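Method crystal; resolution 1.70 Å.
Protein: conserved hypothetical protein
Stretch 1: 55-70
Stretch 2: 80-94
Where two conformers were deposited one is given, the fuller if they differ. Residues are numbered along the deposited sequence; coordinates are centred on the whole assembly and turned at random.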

# COMPACT_ATOMS: atom_id res chain seq x y z
N SER A 55 -7.96 -5.75 -19.32
CA SER A 55 -9.07 -6.42 -18.65
C SER A 55 -8.60 -7.84 -18.28
O SER A 55 -7.62 -8.39 -18.84
CB SER A 55 -10.26 -6.59 -19.65
OG SER A 55 -9.82 -7.30 -20.82
N TYR A 56 -9.36 -8.47 -17.39
CA TYR A 56 -9.04 -9.86 -16.98
C TYR A 56 -9.03 -10.78 -18.21
O TYR A 56 -8.18 -11.67 -18.30
CB TYR A 56 -10.11 -10.39 -16.03
CG TYR A 56 -10.02 -9.91 -14.59
CD1 TYR A 56 -9.29 -8.76 -14.24
CD2 TYR A 56 -10.80 -10.57 -13.59
CE1 TYR A 56 -9.28 -8.33 -12.87
CE2 TYR A 56 -10.81 -10.16 -12.27
CZ TYR A 56 -10.08 -9.03 -11.91
OH TYR A 56 -10.06 -8.61 -10.62
N ASP A 57 -9.97 -10.57 -19.15
CA ASP A 57 -10.12 -11.54 -20.22
C ASP A 57 -8.96 -11.41 -21.23
O ASP A 57 -8.78 -12.30 -22.05
CB ASP A 57 -11.46 -11.33 -20.91
CG ASP A 57 -11.60 -9.91 -21.44
OD1 ASP A 57 -11.89 -9.00 -20.63
OD2 ASP A 57 -11.37 -9.70 -22.63
N ALA A 58 -8.18 -10.33 -21.14
CA ALA A 58 -7.03 -10.19 -22.02
C ALA A 58 -5.72 -10.70 -21.40
O ALA A 58 -4.66 -10.67 -22.07
CB ALA A 58 -6.83 -8.70 -22.42
N LEU A 59 -5.77 -11.14 -20.15
CA LEU A 59 -4.54 -11.63 -19.52
C LEU A 59 -4.20 -13.02 -20.09
O LEU A 59 -5.02 -13.96 -19.98
CB LEU A 59 -4.74 -11.72 -17.99
CG LEU A 59 -5.00 -10.38 -17.30
CD1 LEU A 59 -5.26 -10.66 -15.82
CD2 LEU A 59 -3.70 -9.46 -17.43
N ASP A 60 -3.01 -13.15 -20.67
CA ASP A 60 -2.64 -14.40 -21.32
C ASP A 60 -1.39 -14.96 -20.61
O ASP A 60 -0.33 -14.30 -20.58
CB ASP A 60 -2.38 -14.12 -22.80
CG ASP A 60 -2.16 -15.36 -23.59
OD1 ASP A 60 -1.74 -16.37 -22.98
OD2 ASP A 60 -2.38 -15.29 -24.84
N PRO A 61 -1.52 -16.14 -20.01
CA PRO A 61 -0.39 -16.71 -19.25
C PRO A 61 0.81 -17.08 -20.13
O PRO A 61 1.90 -17.33 -19.61
CB PRO A 61 -1.01 -17.92 -18.53
CG PRO A 61 -2.08 -18.39 -19.54
CD PRO A 61 -2.68 -17.05 -20.00
N VAL A 62 0.66 -17.12 -21.46
CA VAL A 62 1.82 -17.35 -22.33
C VAL A 62 2.89 -16.30 -22.03
O VAL A 62 4.08 -16.61 -22.05
CB VAL A 62 1.38 -17.39 -23.83
CG1 VAL A 62 2.58 -17.40 -24.78
CG2 VAL A 62 0.50 -18.59 -24.06
N ASP A 63 2.45 -15.07 -21.71
CA ASP A 63 3.23 -13.86 -21.62
C ASP A 63 3.41 -13.35 -20.16
O ASP A 63 4.14 -12.41 -19.90
CB ASP A 63 2.48 -12.82 -22.48
CG ASP A 63 2.21 -13.31 -23.91
OD1 ASP A 63 3.04 -14.10 -24.45
OD2 ASP A 63 1.15 -12.94 -24.48
N ILE A 64 2.70 -13.97 -19.23
CA ILE A 64 2.64 -13.42 -17.85
C ILE A 64 3.04 -14.54 -16.89
O ILE A 64 2.46 -15.61 -16.93
CB ILE A 64 1.26 -12.89 -17.54
CG1 ILE A 64 0.92 -11.71 -18.52
CG2 ILE A 64 1.14 -12.55 -16.00
CD1 ILE A 64 -0.52 -11.24 -18.37
N ASP A 65 4.04 -14.27 -16.07
CA ASP A 65 4.62 -15.25 -15.16
C ASP A 65 3.80 -15.55 -13.88
O ASP A 65 3.96 -16.61 -13.27
CB ASP A 65 6.03 -14.78 -14.78
CG ASP A 65 6.91 -14.66 -15.99
OD1 ASP A 65 7.36 -15.72 -16.48
OD2 ASP A 65 7.08 -13.54 -16.53
N ALA A 66 2.97 -14.59 -13.46
CA ALA A 66 2.26 -14.73 -12.17
C ALA A 66 1.00 -13.90 -12.21
O ALA A 66 0.96 -12.84 -12.85
CB ALA A 66 3.18 -14.28 -11.02
N LEU A 67 -0.02 -14.41 -11.54
CA LEU A 67 -1.30 -13.70 -11.36
C LEU A 67 -1.48 -13.45 -9.87
O LEU A 67 -1.51 -14.38 -9.04
CB LEU A 67 -2.43 -14.60 -11.85
CG LEU A 67 -3.84 -14.11 -11.54
CD1 LEU A 67 -4.07 -12.80 -12.37
CD2 LEU A 67 -4.88 -15.20 -11.91
N VAL A 68 -1.57 -12.17 -9.51
CA VAL A 68 -1.62 -11.77 -8.08
C VAL A 68 -2.93 -11.06 -7.86
O VAL A 68 -3.25 -10.11 -8.59
CB VAL A 68 -0.45 -10.82 -7.74
CG1 VAL A 68 -0.60 -10.28 -6.31
CG2 VAL A 68 0.88 -11.57 -7.91
N ILE A 69 -3.71 -11.56 -6.90
CA ILE A 69 -5.07 -11.06 -6.68
C ILE A 69 -5.17 -10.43 -5.27
O ILE A 69 -5.20 -11.15 -4.27
CB ILE A 69 -6.13 -12.16 -6.89
CG1 ILE A 69 -5.87 -12.93 -8.19
CG2 ILE A 69 -7.52 -11.54 -6.84
CD1 ILE A 69 -6.83 -14.13 -8.32
N PRO A 70 -5.20 -9.07 -5.18
CA PRO A 70 -5.39 -8.46 -3.85
C PRO A 70 -6.84 -8.64 -3.36
O PRO A 70 -7.80 -8.82 -4.18
CB PRO A 70 -5.16 -6.93 -4.07
CG PRO A 70 -5.52 -6.76 -5.61
CD PRO A 70 -5.02 -8.09 -6.27
N ALA A 80 -18.26 -9.32 -6.53
CA ALA A 80 -16.94 -9.77 -6.99
C ALA A 80 -16.97 -10.42 -8.37
O ALA A 80 -18.01 -10.96 -8.78
CB ALA A 80 -16.33 -10.74 -5.98
N ALA A 81 -15.82 -10.35 -9.04
CA ALA A 81 -15.64 -11.01 -10.33
C ALA A 81 -15.56 -12.52 -10.17
O ALA A 81 -15.01 -13.01 -9.21
CB ALA A 81 -14.38 -10.49 -11.00
N ASP A 82 -16.06 -13.26 -11.18
CA ASP A 82 -15.85 -14.71 -11.22
C ASP A 82 -14.40 -14.95 -11.64
O ASP A 82 -14.00 -14.54 -12.74
CB ASP A 82 -16.82 -15.29 -12.28
CG ASP A 82 -16.66 -16.78 -12.50
OD1 ASP A 82 -15.86 -17.47 -11.85
OD2 ASP A 82 -17.46 -17.28 -13.38
N LEU A 83 -13.63 -15.62 -10.79
CA LEU A 83 -12.19 -15.81 -11.04
C LEU A 83 -11.89 -17.18 -11.63
O LEU A 83 -10.73 -17.44 -11.96
CB LEU A 83 -11.40 -15.66 -9.73
CG LEU A 83 -11.50 -14.25 -9.11
CD1 LEU A 83 -10.74 -14.29 -7.76
CD2 LEU A 83 -10.85 -13.24 -10.02
N GLY A 84 -12.89 -18.05 -11.74
CA GLY A 84 -12.62 -19.47 -12.07
C GLY A 84 -11.83 -19.64 -13.39
O GLY A 84 -10.78 -20.35 -13.42
N GLY A 85 -12.32 -18.99 -14.46
CA GLY A 85 -11.71 -19.12 -15.81
C GLY A 85 -10.28 -18.57 -15.82
O GLY A 85 -9.36 -19.22 -16.32
N LEU A 86 -10.12 -17.37 -15.26
CA LEU A 86 -8.81 -16.70 -15.20
C LEU A 86 -7.81 -17.56 -14.40
O LEU A 86 -6.69 -17.82 -14.86
CB LEU A 86 -8.99 -15.34 -14.51
CG LEU A 86 -7.73 -14.53 -14.34
CD1 LEU A 86 -7.01 -14.20 -15.69
CD2 LEU A 86 -7.97 -13.23 -13.63
N VAL A 87 -8.23 -18.03 -13.23
CA VAL A 87 -7.31 -18.82 -12.42
C VAL A 87 -6.92 -20.12 -13.14
O VAL A 87 -5.73 -20.48 -13.18
CB VAL A 87 -7.91 -19.06 -11.04
CG1 VAL A 87 -7.14 -20.14 -10.26
CG2 VAL A 87 -7.93 -17.76 -10.28
N LYS A 88 -7.91 -20.80 -13.69
CA LYS A 88 -7.65 -22.06 -14.45
C LYS A 88 -6.68 -21.82 -15.62
O LYS A 88 -5.78 -22.62 -15.84
CB LYS A 88 -8.95 -22.73 -14.88
CG LYS A 88 -8.73 -24.08 -15.63
CD LYS A 88 -10.03 -24.81 -15.83
CE LYS A 88 -9.87 -26.09 -16.66
NZ LYS A 88 -8.61 -26.88 -16.41
N ARG A 89 -6.90 -20.75 -16.38
CA ARG A 89 -6.02 -20.37 -17.48
C ARG A 89 -4.55 -20.32 -17.02
O ARG A 89 -3.68 -20.87 -17.66
CB ARG A 89 -6.46 -19.01 -18.09
CG ARG A 89 -5.73 -18.50 -19.34
CD ARG A 89 -6.29 -17.13 -19.91
NE ARG A 89 -7.71 -16.93 -19.62
CZ ARG A 89 -8.25 -15.77 -19.28
NH1 ARG A 89 -7.53 -14.69 -19.21
NH2 ARG A 89 -9.54 -15.68 -19.01
N PHE A 90 -4.32 -19.64 -15.91
CA PHE A 90 -2.97 -19.51 -15.34
C PHE A 90 -2.42 -20.81 -14.76
O PHE A 90 -1.25 -21.18 -15.01
CB PHE A 90 -2.95 -18.33 -14.34
CG PHE A 90 -2.74 -17.03 -15.02
CD1 PHE A 90 -3.77 -16.44 -15.77
CD2 PHE A 90 -1.44 -16.45 -15.06
CE1 PHE A 90 -3.54 -15.22 -16.48
CE2 PHE A 90 -1.18 -15.27 -15.74
CZ PHE A 90 -2.22 -14.64 -16.47
N ARG A 91 -3.25 -21.50 -13.97
CA ARG A 91 -2.82 -22.77 -13.34
C ARG A 91 -2.47 -23.81 -14.39
O ARG A 91 -1.51 -24.61 -14.22
CB ARG A 91 -3.89 -23.32 -12.40
CG ARG A 91 -3.98 -22.49 -11.16
CD ARG A 91 -2.82 -22.86 -10.25
NE ARG A 91 -3.04 -24.21 -9.73
CZ ARG A 91 -2.15 -24.95 -9.08
NH1 ARG A 91 -0.90 -24.51 -8.91
NH2 ARG A 91 -2.52 -26.14 -8.62
N ASP A 92 -3.25 -23.84 -15.48
CA ASP A 92 -3.01 -24.85 -16.53
C ASP A 92 -1.66 -24.62 -17.22
O ASP A 92 -1.12 -25.55 -17.79
CB ASP A 92 -4.15 -24.89 -17.56
CG ASP A 92 -5.39 -25.59 -17.04
OD1 ASP A 92 -5.37 -26.17 -15.93
OD2 ASP A 92 -6.42 -25.52 -17.76
N ARG A 93 -1.13 -23.40 -17.16
CA ARG A 93 0.16 -23.01 -17.74
C ARG A 93 1.26 -23.09 -16.67
O ARG A 93 2.37 -22.61 -16.90
CB ARG A 93 0.02 -21.59 -18.35
CG ARG A 93 1.27 -20.95 -18.96
CD ARG A 93 1.82 -21.67 -20.22
NE ARG A 93 3.19 -21.23 -20.53
CZ ARG A 93 4.25 -21.47 -19.76
NH1 ARG A 93 4.12 -22.13 -18.62
NH2 ARG A 93 5.46 -21.05 -20.10
N ASP A 94 0.92 -23.64 -15.51
CA ASP A 94 1.85 -23.75 -14.38
C ASP A 94 2.40 -22.38 -13.98
O ASP A 94 3.59 -22.26 -13.58
CB ASP A 94 3.00 -24.73 -14.73
CG ASP A 94 2.52 -26.20 -14.79
OD1 ASP A 94 1.67 -26.60 -13.94
OD2 ASP A 94 3.02 -26.97 -15.66

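The helix 84-92 lies across the loop and strand of the first stretch, its axis passing 9.3 Å from that of strand 66-69 and running roughly antiparallel to it, at 148°. That spacing leaves room for one layer of interlocking side chains, and the contact buries 789 Å² in all.

The most prominent bump is Phe 90. Its flat ring slides into a slot whose walls are Pro 61 and Leu 67: Pro 61 CB sits over one face, 3.8 Å from the centroid of the Phe 90 ring, and Leu 67 CB over the opposite face, 4.1 Å from that centroid. Both are CH-pi contacts, in which slightly positive C-H groups meet the electron-rich ring. Ile 64 CG2 closes on the ring edge at Phe 90 CE2 (3.6 Å), and Leu 59 CB also lies at the edge. Pro 61 makes a rigid, compact wall at a point of close backbone approach, with 5.5 Å between Pro 61 CA and Phe 90 CA.

One turn back along the helix, Leu 86 fills the space among Tyr 56, Leu 59 and Leu 67; Leu 86 CG lies 3.8 Å from Leu 67 CD2. Branched aliphatic chains suit such an irregular hollow. Farther along the strand, Ile 69 CD1 reaches Leu 83 CD1 at 4.0 Å and Val 87 CG2 at 4.3 Å, while the ring of Tyr 56 packs against Ala 81 and Leu 83, Tyr 56 CE2 lying 3.8 Å from both Ala 81 CB and Leu 83 CD2.

Arg 89 supplies the polar link. Arg 89 CG packs 3.4 Å from Pro 61 CD, and Arg 89 NH1 donates hydrogen bonds to Leu 59 O (2.7 Å) and Tyr 56 O (3.2 Å), both near the guanidinium plane, where its N-H groups point. A long side chain with an aliphatic stem and a cationic end can thus pack against proline while its end binds two backbone carbonyls, one of which, Tyr 56 O, also accepts from Leu 59 N.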